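Putative Lipoprotein (Clostridium perfringens, PDB 5J7R) is of unknown function but is probably a membrane-tethered lipoprotein whose globular part belongs to a domain family associated with sporulation and spore germination. Local coordinates at residues D50-L55 and I124-K129; Q65-S68 and A74-L77; L83-I88 and I94-K99; G116-I121 and N128-L133. All coordinates share one frame; numbering follows the deposited sequence.

Interaction 1: D50-L55 and I124-K129; sequences DGDEIL and IPSINK. With MG (magnesium ion), chain E.
The first turn of helix 51-65 meets the type I beta turn Ile124-Ile127 here, with Asp52 reaching from the helix to Ser126 and Ile124. Ser126 OG donates to Asp52 OD2 at 2.8 Å, arriving on the anti side of the carboxylate and 24° out of its plane. Asp52 OD1 takes the N-H of Ile22 in the N-terminal segment, so one buried carboxylate ties together three parts of the chain. Ile124 lays its CG2 methyl, trans to the backbone N, beside the same carboxylate, 3.7 Å from Asp52 OD2, and extends CD1 along the other branch to Asp52 O. One turn further along the helix, Leu55 CD2 brushes Ile124 CG1 at 4.2 Å, the two side chains passing in opposite directions.

Asp50 caps the helix: its OD1 accepts from Glu53 N at 3.1 Å. Its other oxygen, OD2, binds the magnesium ion at 2.3 Å, and four waters are also bound to the metal. Two of them return to the protein, donating to Asp50 OD1 and Glu53 OE1. The geometry is that of an N-capped helix start, with the N-cap aspartate doubling as a ligand of a largely hydrated magnesium.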
loop_
_atom_site.group_PDB
_atom_site.type_symbol
_atom_site.label_atom_id
_atom_site.label_comp_id
_atom_site.label_asym_id
_atom_site.label_seq_id
_atom_site.Cartn_x
_atom_site.Cartn_y
_atom_site.Cartn_z
ATOM N N ASP A 50 7.377 -1.334 3.799
ATOM C CA ASP A 50 6.750 -0.272 4.574
ATOM C C ASP A 50 5.810 0.463 3.621
ATOM O O ASP A 50 6.276 1.237 2.811
ATOM C CB ASP A 50 7.877 0.623 5.132
ATOM C CG ASP A 50 7.400 1.806 5.926
ATOM O OD1 ASP A 50 6.421 2.462 5.584
ATOM O OD2 ASP A 50 8.105 2.177 6.861
ATOM N N GLY A 51 4.497 0.217 3.732
ATOM C CA GLY A 51 3.519 0.816 2.813
ATOM C C GLY A 51 3.524 2.314 2.628
ATOM O O GLY A 51 3.436 2.797 1.499
ATOM N N ASP A 52 3.594 3.051 3.731
ATOM C CA ASP A 52 3.636 4.510 3.666
ATOM C C ASP A 52 4.887 4.978 2.925
ATOM O O ASP A 52 4.822 5.990 2.229
ATOM C CB ASP A 52 3.527 5.141 5.065
ATOM C CG ASP A 52 2.153 4.909 5.709
ATOM O OD1 ASP A 52 1.303 4.227 5.096
ATOM O OD2 ASP A 52 1.921 5.429 6.831
ATOM N N GLU A 53 6.018 4.262 3.059
ATOM C CA GLU A 53 7.231 4.652 2.328
ATOM C C GLU A 53 7.075 4.375 0.859
ATOM O O GLU A 53 7.486 5.199 0.048
ATOM C CB GLU A 53 8.493 3.986 2.849
ATOM C CG GLU A 53 8.870 4.445 4.240
ATOM C CD GLU A 53 10.229 3.929 4.705
ATOM O OE1 GLU A 53 10.797 4.491 5.676
ATOM O OE2 GLU A 53 10.745 2.973 4.093
ATOM N N ILE A 54 6.498 3.232 0.498
ATOM C CA ILE A 54 6.319 2.965 -0.942
ATOM C C ILE A 54 5.312 3.933 -1.556
ATOM O O ILE A 54 5.502 4.332 -2.678
ATOM C CB ILE A 54 6.097 1.505 -1.414
ATOM C CG1 ILE A 54 4.731 0.955 -1.055
ATOM C CG2 ILE A 54 7.240 0.651 -0.918
ATOM C CD1 ILE A 54 4.466 -0.381 -1.721
ATOM N N LEU A 55 4.261 4.298 -0.819
ATOM C CA LEU A 55 3.260 5.247 -1.318
ATOM C C LEU A 55 3.884 6.633 -1.463
ATOM O O LEU A 55 3.742 7.277 -2.505
ATOM C CB LEU A 55 2.058 5.322 -0.385
ATOM C CG LEU A 55 0.922 6.257 -0.803
ATOM C CD1 LEU A 55 0.350 5.867 -2.159
ATOM C CD2 LEU A 55 -0.160 6.227 0.254
ATOM N N ILE A 124 -0.258 11.552 3.634
ATOM C CA ILE A 124 0.045 10.317 4.354
ATOM C C ILE A 124 -0.012 10.757 5.822
ATOM O O ILE A 124 0.867 11.497 6.257
ATOM C CB ILE A 124 1.422 9.763 3.951
ATOM C CG1 ILE A 124 1.423 9.409 2.456
ATOM C CG2 ILE A 124 1.747 8.524 4.772
ATOM C CD1 ILE A 124 2.767 8.982 1.901
ATOM N N PRO A 125 -1.043 10.314 6.581
ATOM C CA PRO A 125 -1.243 10.747 7.987
ATOM C C PRO A 125 -0.034 10.694 8.905
ATOM O O PRO A 125 0.142 11.584 9.739
ATOM C CB PRO A 125 -2.331 9.793 8.507
ATOM C CG PRO A 125 -3.019 9.293 7.294
ATOM C CD PRO A 125 -1.964 9.208 6.236
ATOM N N SER A 126 0.792 9.668 8.749
ATOM C CA SER A 126 1.989 9.513 9.578
ATOM C C SER A 126 3.040 10.620 9.359
ATOM O O SER A 126 3.940 10.771 10.163
ATOM C CB SER A 126 2.602 8.115 9.363
ATOM O OG SER A 126 2.850 7.861 7.989
ATOM N N ILE A 127 2.898 11.411 8.298
ATOM C CA ILE A 127 3.868 12.463 7.994
ATOM C C ILE A 127 3.324 13.854 8.296
ATOM O O ILE A 127 2.237 14.215 7.846
ATOM C CB ILE A 127 4.303 12.394 6.514
ATOM C CG1 ILE A 127 4.842 10.984 6.193
ATOM C CG2 ILE A 127 5.358 13.462 6.226
ATOM C CD1 ILE A 127 5.167 10.726 4.735
ATOM N N ASN A 128 4.106 14.618 9.059
ATOM C CA ASN A 128 3.774 15.996 9.426
ATOM C C ASN A 128 4.846 16.988 8.957
ATOM O O ASN A 128 4.576 18.184 8.869
ATOM C CB ASN A 128 3.579 16.121 10.938
ATOM C CG ASN A 128 2.370 15.344 11.439
ATOM O OD1 ASN A 128 1.384 15.150 10.717
ATOM N ND2 ASN A 128 2.430 14.915 12.694
ATOM N N LYS A 129 6.049 16.493 8.659
ATOM C CA LYS A 129 7.148 17.337 8.194
ATOM C C LYS A 129 7.968 16.626 7.129
ATOM O O LYS A 129 7.886 15.401 6.977
ATOM C CB LYS A 129 8.072 17.690 9.357
ATOM C CG LYS A 129 7.392 18.421 10.494
ATOM C CD LYS A 129 8.378 18.817 11.576
ATOM C CE LYS A 129 7.655 19.599 12.661
ATOM N NZ LYS A 129 8.509 19.976 13.822
HETATM MG MG MG E . 7.912 3.028 9.024
HETATM O O HOH W 1 6.382 4.445 7.595
HETATM O O HOH W 2 9.217 4.214 8.088
HETATM O O HOH W 3 7.220 4.160 10.400
HETATM O O HOH W 4 5.936 1.825 9.029
#

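Interaction 2: Q65-S68 and A74-L77; sequences QGPS and APIL
Two loop segments run in opposite directions where Pro67 meets Pro75, both prolines near polyproline-II angles (phi/psi -75°/161° at Pro67). No hydrogen bond joins them, and the contact is made by one edge of a proline ring. The CG-CD edge of Pro67 lies along the backbone that links Ala74 to Pro75. Pro67 CG sits 3.8 Å from Ala74 C and a little further from Pro75 N. At the other corner Pro67 CD rests 3.8 Å from Pro75 CA, then 4.1 Å from Pro75 CB, where ring touches ring. Pro75 therefore offers its backbone and the base of its ring to Pro67.

Gly66, just ahead of Pro67, is the first residue to leave helix 51-65, and its positive phi (91°) turns the chain to bring Pro67 to Pro75. Beyond the pair, Pro75 O accepts from Lys109 NZ of helix 107-121, while Pro67 packs on Gln45 of the second subunit and Ala74 on Asp32 of that same subunit. Neither proline nitrogen carries a hydrogen, so neither can donate a backbone bond across the gap. What remains is a small, non-directional van der Waals contact at the surface, joined by shape alone, and the loop's hydrogen bonds are made to other partners.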
loop_
_atom_site.group_PDB
_atom_site.type_symbol
_atom_site.label_atom_id
_atom_site.label_comp_id
_atom_site.label_asym_id
_atom_site.label_seq_id
_atom_site.Cartn_x
_atom_site.Cartn_y
_atom_site.Cartn_z
ATOM N N GLN A 65 7.570 13.583 -12.324
ATOM C CA GLN A 65 7.096 13.353 -13.697
ATOM C C GLN A 65 6.367 14.580 -14.239
ATOM O O GLN A 65 6.314 14.775 -15.451
ATOM C CB GLN A 65 6.203 12.114 -13.786
ATOM C CG GLN A 65 6.956 10.810 -13.557
ATOM C CD GLN A 65 6.038 9.596 -13.488
ATOM O OE1 GLN A 65 4.894 9.655 -13.924
ATOM N NE2 GLN A 65 6.547 8.482 -12.950
ATOM N N GLY A 66 5.806 15.392 -13.338
ATOM C CA GLY A 66 5.114 16.611 -13.724
ATOM C C GLY A 66 3.626 16.472 -13.978
ATOM O O GLY A 66 3.083 15.363 -13.991
ATOM N N PRO A 67 2.951 17.609 -14.177
ATOM C CA PRO A 67 1.509 17.607 -14.432
ATOM C C PRO A 67 1.163 17.143 -15.837
ATOM O O PRO A 67 2.029 17.137 -16.710
ATOM C CB PRO A 67 1.123 19.072 -14.252
ATOM C CG PRO A 67 2.348 19.828 -14.632
ATOM C CD PRO A 67 3.518 18.969 -14.218
ATOM N N SER A 68 -0.094 16.747 -16.034
ATOM C CA SER A 68 -0.578 16.286 -17.336
ATOM C C SER A 68 -0.473 17.460 -18.360
ATOM O O SER A 68 -0.698 18.648 -18.040
ATOM C CB SER A 68 -1.980 15.599 -17.245
ATOM O OG SER A 68 -3.029 16.484 -16.900
ATOM N N ALA A 74 1.774 23.843 -13.848
ATOM C CA ALA A 74 3.209 23.869 -14.119
ATOM C C ALA A 74 3.964 22.958 -13.152
ATOM O O ALA A 74 3.498 22.712 -12.032
ATOM C CB ALA A 74 3.737 25.283 -14.005
ATOM N N PRO A 75 5.130 22.441 -13.581
ATOM C CA PRO A 75 5.917 21.567 -12.701
ATOM C C PRO A 75 6.512 22.309 -11.495
ATOM O O PRO A 75 6.665 23.544 -11.528
ATOM C CB PRO A 75 7.042 21.060 -13.616
ATOM C CG PRO A 75 7.115 22.051 -14.729
ATOM C CD PRO A 75 5.710 22.518 -14.934
ATOM N N ILE A 76 6.817 21.546 -10.448
ATOM C CA ILE A 76 7.408 22.070 -9.209
ATOM C C ILE A 76 8.872 21.655 -9.008
ATOM O O ILE A 76 9.557 22.223 -8.158
ATOM C CB ILE A 76 6.576 21.701 -7.956
ATOM C CG1 ILE A 76 6.446 20.184 -7.784
ATOM C CG2 ILE A 76 5.199 22.343 -8.055
ATOM C CD1 ILE A 76 5.746 19.788 -6.506
ATOM N N LEU A 77 9.331 20.670 -9.776
ATOM C CA LEU A 77 10.716 20.192 -9.729
ATOM C C LEU A 77 11.182 19.947 -11.156
ATOM O O LEU A 77 10.360 19.643 -12.016
ATOM C CB LEU A 77 10.831 18.875 -8.946
ATOM C CG LEU A 77 10.598 18.874 -7.433
ATOM C CD1 LEU A 77 10.524 17.454 -6.899
ATOM C CD2 LEU A 77 11.683 19.672 -6.720
#

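Interaction 3: L83-I88 and I94-K99; sequences LLSFDI and IINLSK
Leu84 and Ser85 both face Asn96, and this two-to-one match is a classic beta bulge in the antiparallel pairing of strands 83-89 and 92-97. The backbone bonds show it plainly. Asn96 O accepts from Leu84 N at 2.8 Å. A second, weak bond runs from Ser85 N to the same Asn96 O at 3.3 Å. Asn96 N returns a bond to Ser85 O, and the next hydrogen-bonded pair is Asp87 with Ile94, where Ile94 N gives to Asp87 O at 2.7 Å. Between these pairs, Phe86 CA points its hydrogen at Ile94 O.

A side-chain bond reinforces the bulge. Asn96 has CG anti to its own N (chi1 -175°), which swings the amide over to Ser85, and ND2 donates to Ser85 OG at 3.2 Å, with the oxygen almost exactly in the amide plane. The other end of the amide is used as well, since OD1 accepts from Asn136 N. Leu84 bends over the same strand and sets CD1 3.4 Å from Leu97 O.

The apolar contacts lie on the face carrying Leu83, Phe86, Ile95 and Leu97. Ile95 CG1 comes to the edge of the Phe86 ring, 3.7 Å from CE1, the two side chains running alongside each other in the same direction. Leu83 CD1 meets both Leu97 CD2 (3.9 Å) and Ile95 CG2 (4.1 Å), which lie to one side of it. Helix 51-65 packs on this face, with Ile60 against Ile95. The whole is a beta hairpin with a classic bulge, two neighbouring strands of the domain's three-stranded mixed sheet.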
loop_
_atom_site.group_PDB
_atom_site.type_symbol
_atom_site.label_atom_id
_atom_site.label_comp_id
_atom_site.label_asym_id
_atom_site.label_seq_id
_atom_site.Cartn_x
_atom_site.Cartn_y
_atom_site.Cartn_z
ATOM N N LEU A 83 14.803 10.696 -7.795
ATOM C CA LEU A 83 14.599 10.374 -6.395
ATOM C C LEU A 83 15.632 9.305 -5.994
ATOM O O LEU A 83 15.567 8.173 -6.458
ATOM C CB LEU A 83 13.173 9.869 -6.177
ATOM C CG LEU A 83 12.792 9.493 -4.748
ATOM C CD1 LEU A 83 12.939 10.660 -3.798
ATOM C CD2 LEU A 83 11.373 9.000 -4.732
ATOM N N LEU A 84 16.594 9.677 -5.155
ATOM C CA LEU A 84 17.632 8.745 -4.718
ATOM C C LEU A 84 17.084 7.781 -3.681
ATOM O O LEU A 84 17.355 6.582 -3.739
ATOM C CB LEU A 84 18.842 9.500 -4.172
ATOM C CG LEU A 84 19.544 10.422 -5.178
ATOM C CD1 LEU A 84 20.651 11.195 -4.480
ATOM C CD2 LEU A 84 20.097 9.655 -6.370
ATOM N N SER A 85 16.322 8.307 -2.731
ATOM C CA SER A 85 15.717 7.476 -1.698
ATOM C C SER A 85 14.619 8.238 -0.966
ATOM O O SER A 85 14.602 9.471 -0.956
ATOM C CB SER A 85 16.750 6.999 -0.673
ATOM O OG SER A 85 17.280 8.085 0.062
ATOM N N PHE A 86 13.717 7.482 -0.353
ATOM C CA PHE A 86 12.628 8.043 0.406
ATOM C C PHE A 86 12.476 7.210 1.669
ATOM O O PHE A 86 12.320 5.996 1.584
ATOM C CB PHE A 86 11.347 8.045 -0.415
ATOM C CG PHE A 86 10.193 8.652 0.303
ATOM C CD1 PHE A 86 10.000 10.026 0.327
ATOM C CD2 PHE A 86 9.308 7.854 0.980
ATOM C CE1 PHE A 86 8.919 10.577 1.016
ATOM C CE2 PHE A 86 8.243 8.397 1.675
ATOM C CZ PHE A 86 8.045 9.752 1.696
ATOM N N ASP A 87 12.530 7.855 2.832
ATOM C CA ASP A 87 12.428 7.164 4.108
ATOM C C ASP A 87 11.588 7.973 5.086
ATOM O O ASP A 87 11.581 9.188 5.032
ATOM C CB ASP A 87 13.835 6.937 4.691
ATOM C CG ASP A 87 14.697 5.996 3.830
ATOM O OD1 ASP A 87 14.306 4.823 3.580
ATOM O OD2 ASP A 87 15.815 6.399 3.463
ATOM N N ILE A 88 10.874 7.283 5.971
ATOM C CA ILE A 88 10.035 7.929 6.983
ATOM C C ILE A 88 10.592 7.653 8.380
ATOM O O ILE A 88 10.544 6.526 8.861
ATOM C CB ILE A 88 8.566 7.441 6.904
ATOM C CG1 ILE A 88 7.938 7.861 5.564
ATOM C CG2 ILE A 88 7.739 8.023 8.046
ATOM C CD1 ILE A 88 6.558 7.286 5.311
ATOM N N ILE A 94 11.986 11.861 4.819
ATOM C CA ILE A 94 13.308 12.214 4.320
ATOM C C ILE A 94 13.272 11.985 2.825
ATOM O O ILE A 94 13.325 10.843 2.359
ATOM C CB ILE A 94 14.410 11.332 4.918
ATOM C CG1 ILE A 94 14.414 11.421 6.412
ATOM C CG2 ILE A 94 15.780 11.824 4.518
ATOM C CD1 ILE A 94 15.228 10.324 7.031
ATOM N N ILE A 95 13.196 13.074 2.079
ATOM C CA ILE A 95 13.133 13.023 0.630
ATOM C C ILE A 95 14.513 13.351 0.104
ATOM O O ILE A 95 14.927 14.506 0.099
ATOM C CB ILE A 95 12.090 14.020 0.094
ATOM C CG1 ILE A 95 10.741 13.766 0.767
ATOM C CG2 ILE A 95 11.993 13.916 -1.421
ATOM C CD1 ILE A 95 9.678 14.796 0.458
ATOM N N ASN A 96 15.206 12.320 -0.368
ATOM C CA ASN A 96 16.554 12.456 -0.874
ATOM C C ASN A 96 16.559 12.568 -2.391
ATOM O O ASN A 96 16.304 11.593 -3.092
ATOM C CB ASN A 96 17.366 11.254 -0.415
ATOM C CG ASN A 96 18.823 11.362 -0.779
ATOM O OD1 ASN A 96 19.345 12.460 -1.013
ATOM N ND2 ASN A 96 19.505 10.228 -0.797
ATOM N N LEU A 97 16.896 13.757 -2.888
ATOM C CA LEU A 97 16.908 14.043 -4.326
ATOM C C LEU A 97 18.321 14.152 -4.865
ATOM O O LEU A 97 19.275 14.229 -4.104
ATOM C CB LEU A 97 16.165 15.360 -4.591
ATOM C CG LEU A 97 14.728 15.445 -4.045
ATOM C CD1 LEU A 97 14.171 16.845 -4.232
ATOM C CD2 LEU A 97 13.808 14.409 -4.683
ATOM N N SER A 98 18.440 14.143 -6.189
ATOM C CA SER A 98 19.734 14.272 -6.855
ATOM C C SER A 98 20.073 15.756 -7.014
ATOM O O SER A 98 19.244 16.632 -6.724
ATOM C CB SER A 98 19.697 13.605 -8.229
ATOM O OG SER A 98 18.728 14.212 -9.068
ATOM N N LYS A 99 21.288 16.030 -7.483
ATOM C CA LYS A 99 21.778 17.403 -7.709
ATOM C C LYS A 99 20.910 18.224 -8.697
ATOM O O LYS A 99 20.843 19.448 -8.594
ATOM C CB LYS A 99 23.226 17.332 -8.215
ATOM C CG LYS A 99 23.922 18.645 -8.525
ATOM C CD LYS A 99 25.284 18.384 -9.166
ATOM C CE LYS A 99 26.117 19.636 -9.405
ATOM N NZ LYS A 99 27.535 19.305 -9.751
#

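Interaction 4: G116-I121 and N128-L133; sequences GIIATI and NKINIL
Ile130 is the bump in this contact: from strand 129-134 it pushes into a shallow hollow on helix 107-121 formed by Ile117, Ile118 and Ile121. Its tip goes deepest. With chi1 at 70°, CG1 is placed between N and C of the backbone, so that CD1 is carried toward the helix and settles 3.6 Å from Ile118 CG1 and 3.7 Å from Ile117 CG2. Ile117 meets it at about a right angle, whereas Ile118 comes in at a slant. The shorter branch of the same residue covers the next part of the hollow, Ile130 CG2 lying 4.2 Å from Ile121 CG2. Both branches of the one side chain thus touch the helix, the longer one closely and the shorter one more loosely.

Two residues along the strand, Ile132 makes a lighter touch. It and Ile117 meet end to end at their CD1 methyls, 4.1 Å apart. Ile117 is therefore shared, its CG2 flanking Ile130 and its longer branch turned to Ile132. No hydrogen bond crosses the interface, and all five isoleucines are buried. The segment axes approach to 8.9 Å at an angle of 130°, which leaves the side chains alone to bridge the gap.

Strand 92-97, helix 107-121 and strand 129-134 make up a beta-alpha-beta unit, and this interface seats the helix on the last strand. Ile117 also leans on Ile95 of the first strand and on Ile60 of helix 51-65. Phe152 packs beside Ile118 and Ile130. Thr120 turns to Leu59 and Leu63; its OG1 donates to Gly116 O and also bonds to Tyr30 N of the second subunit.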
loop_
_atom_site.group_PDB
_atom_site.type_symbol
_atom_site.label_atom_id
_atom_site.label_comp_id
_atom_site.label_asym_id
_atom_site.label_seq_id
_atom_site.Cartn_x
_atom_site.Cartn_y
_atom_site.Cartn_z
ATOM N N GLY A 116 3.897 22.495 -2.464
ATOM C CA GLY A 116 3.381 21.383 -3.274
ATOM C C GLY A 116 3.848 20.016 -2.778
ATOM O O GLY A 116 3.074 19.068 -2.730
ATOM N N ILE A 117 5.119 19.933 -2.401
ATOM C CA ILE A 117 5.687 18.705 -1.871
ATOM C C ILE A 117 4.998 18.385 -0.532
ATOM O O ILE A 117 4.537 17.268 -0.324
ATOM C CB ILE A 117 7.218 18.811 -1.715
ATOM C CG1 ILE A 117 7.855 18.989 -3.097
ATOM C CG2 ILE A 117 7.791 17.550 -1.072
ATOM C CD1 ILE A 117 9.340 19.303 -3.074
ATOM N N ILE A 118 4.906 19.378 0.343
ATOM C CA ILE A 118 4.265 19.210 1.654
ATOM C C ILE A 118 2.808 18.824 1.535
ATOM O O ILE A 118 2.364 17.881 2.183
ATOM C CB ILE A 118 4.402 20.479 2.518
ATOM C CG1 ILE A 118 5.864 20.623 2.949
ATOM C CG2 ILE A 118 3.523 20.396 3.769
ATOM C CD1 ILE A 118 6.166 21.870 3.751
ATOM N N ALA A 119 2.064 19.540 0.704
ATOM C CA ALA A 119 0.647 19.244 0.538
ATOM C C ALA A 119 0.454 17.827 0.002
ATOM O O ALA A 119 -0.488 17.143 0.388
ATOM C CB ALA A 119 -0.004 20.248 -0.388
ATOM N N THR A 120 1.351 17.399 -0.878
ATOM C CA THR A 120 1.251 16.066 -1.467
ATOM C C THR A 120 1.622 14.983 -0.459
ATOM O O THR A 120 0.858 14.044 -0.254
ATOM C CB THR A 120 2.149 15.941 -2.699
ATOM O OG1 THR A 120 1.802 16.966 -3.645
ATOM C CG2 THR A 120 2.000 14.565 -3.351
ATOM N N ILE A 121 2.777 15.139 0.174
ATOM C CA ILE A 121 3.266 14.174 1.157
ATOM C C ILE A 121 2.481 14.099 2.461
ATOM O O ILE A 121 2.242 12.999 2.957
ATOM C CB ILE A 121 4.769 14.379 1.446
ATOM C CG1 ILE A 121 5.585 14.010 0.214
ATOM C CG2 ILE A 121 5.238 13.500 2.595
ATOM C CD1 ILE A 121 5.465 12.548 -0.210
ATOM N N ASN A 128 4.106 14.618 9.059
ATOM C CA ASN A 128 3.774 15.996 9.426
ATOM C C ASN A 128 4.846 16.988 8.957
ATOM O O ASN A 128 4.576 18.184 8.869
ATOM C CB ASN A 128 3.579 16.121 10.938
ATOM C CG ASN A 128 2.370 15.344 11.439
ATOM O OD1 ASN A 128 1.384 15.150 10.717
ATOM N ND2 ASN A 128 2.430 14.915 12.694
ATOM N N LYS A 129 6.049 16.493 8.659
ATOM C CA LYS A 129 7.148 17.337 8.194
ATOM C C LYS A 129 7.968 16.626 7.129
ATOM O O LYS A 129 7.886 15.401 6.977
ATOM C CB LYS A 129 8.072 17.690 9.357
ATOM C CG LYS A 129 7.392 18.421 10.494
ATOM C CD LYS A 129 8.378 18.817 11.576
ATOM C CE LYS A 129 7.655 19.599 12.661
ATOM N NZ LYS A 129 8.509 19.976 13.822
ATOM N N ILE A 130 8.749 17.402 6.380
ATOM C CA ILE A 130 9.619 16.842 5.348
ATOM C C ILE A 130 11.025 17.385 5.552
ATOM O O ILE A 130 11.219 18.492 6.043
ATOM C CB ILE A 130 9.141 17.129 3.904
ATOM C CG1 ILE A 130 9.301 18.612 3.539
ATOM C CG2 ILE A 130 7.703 16.647 3.725
ATOM C CD1 ILE A 130 8.936 18.935 2.107
ATOM N N ASN A 131 11.996 16.568 5.186
ATOM C CA ASN A 131 13.385 16.913 5.282
ATOM C C ASN A 131 13.957 16.580 3.917
ATOM O O ASN A 131 14.125 15.411 3.576
ATOM C CB ASN A 131 14.056 16.093 6.385
ATOM C CG ASN A 131 15.520 16.447 6.583
ATOM O OD1 ASN A 131 15.992 17.490 6.144
ATOM N ND2 ASN A 131 16.239 15.578 7.266
ATOM N N ILE A 132 14.224 17.610 3.123
ATOM C CA ILE A 132 14.774 17.425 1.786
ATOM C C ILE A 132 16.290 17.379 1.858
ATOM O O ILE A 132 16.903 18.211 2.505
ATOM C CB ILE A 132 14.321 18.536 0.822
ATOM C CG1 ILE A 132 12.789 18.522 0.721
ATOM C CG2 ILE A 132 14.972 18.331 -0.548
ATOM C CD1 ILE A 132 12.179 19.611 -0.131
ATOM N N LEU A 133 16.866 16.388 1.191
ATOM C CA LEU A 133 18.306 16.192 1.127
ATOM C C LEU A 133 18.663 16.083 -0.332
ATOM O O LEU A 133 17.830 15.721 -1.160
ATOM C CB LEU A 133 18.743 14.886 1.807
ATOM C CG LEU A 133 18.406 14.586 3.254
ATOM C CD1 LEU A 133 19.020 13.252 3.657
ATOM C CD2 LEU A 133 18.873 15.678 4.180
#

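In the fold
Interactions 3 and 4 share one sheet: Leu97 N lies 2.8 Å from Leu133 O, a probable hydrogen bond between the central strand and strand 129-134. Interaction 1 closes the end of this core near the magnesium. It meets interaction 3 where Glu53 OE1 lies 2.8 Å from Ile88 N, and interaction 4 where Ile127 CD1 touches Ile121 CG2 at 3.5 Å. Interaction 2 sits towards the far end of helix 51-65, its centre about 21 Å from that of interaction 1, yet Ile76 still packs on Ile117. The metal is about 8 Å from the Asp87 side chain and 13 Å from that of Ile121. Interactions 1, 2 and 4 also touch the second subunit.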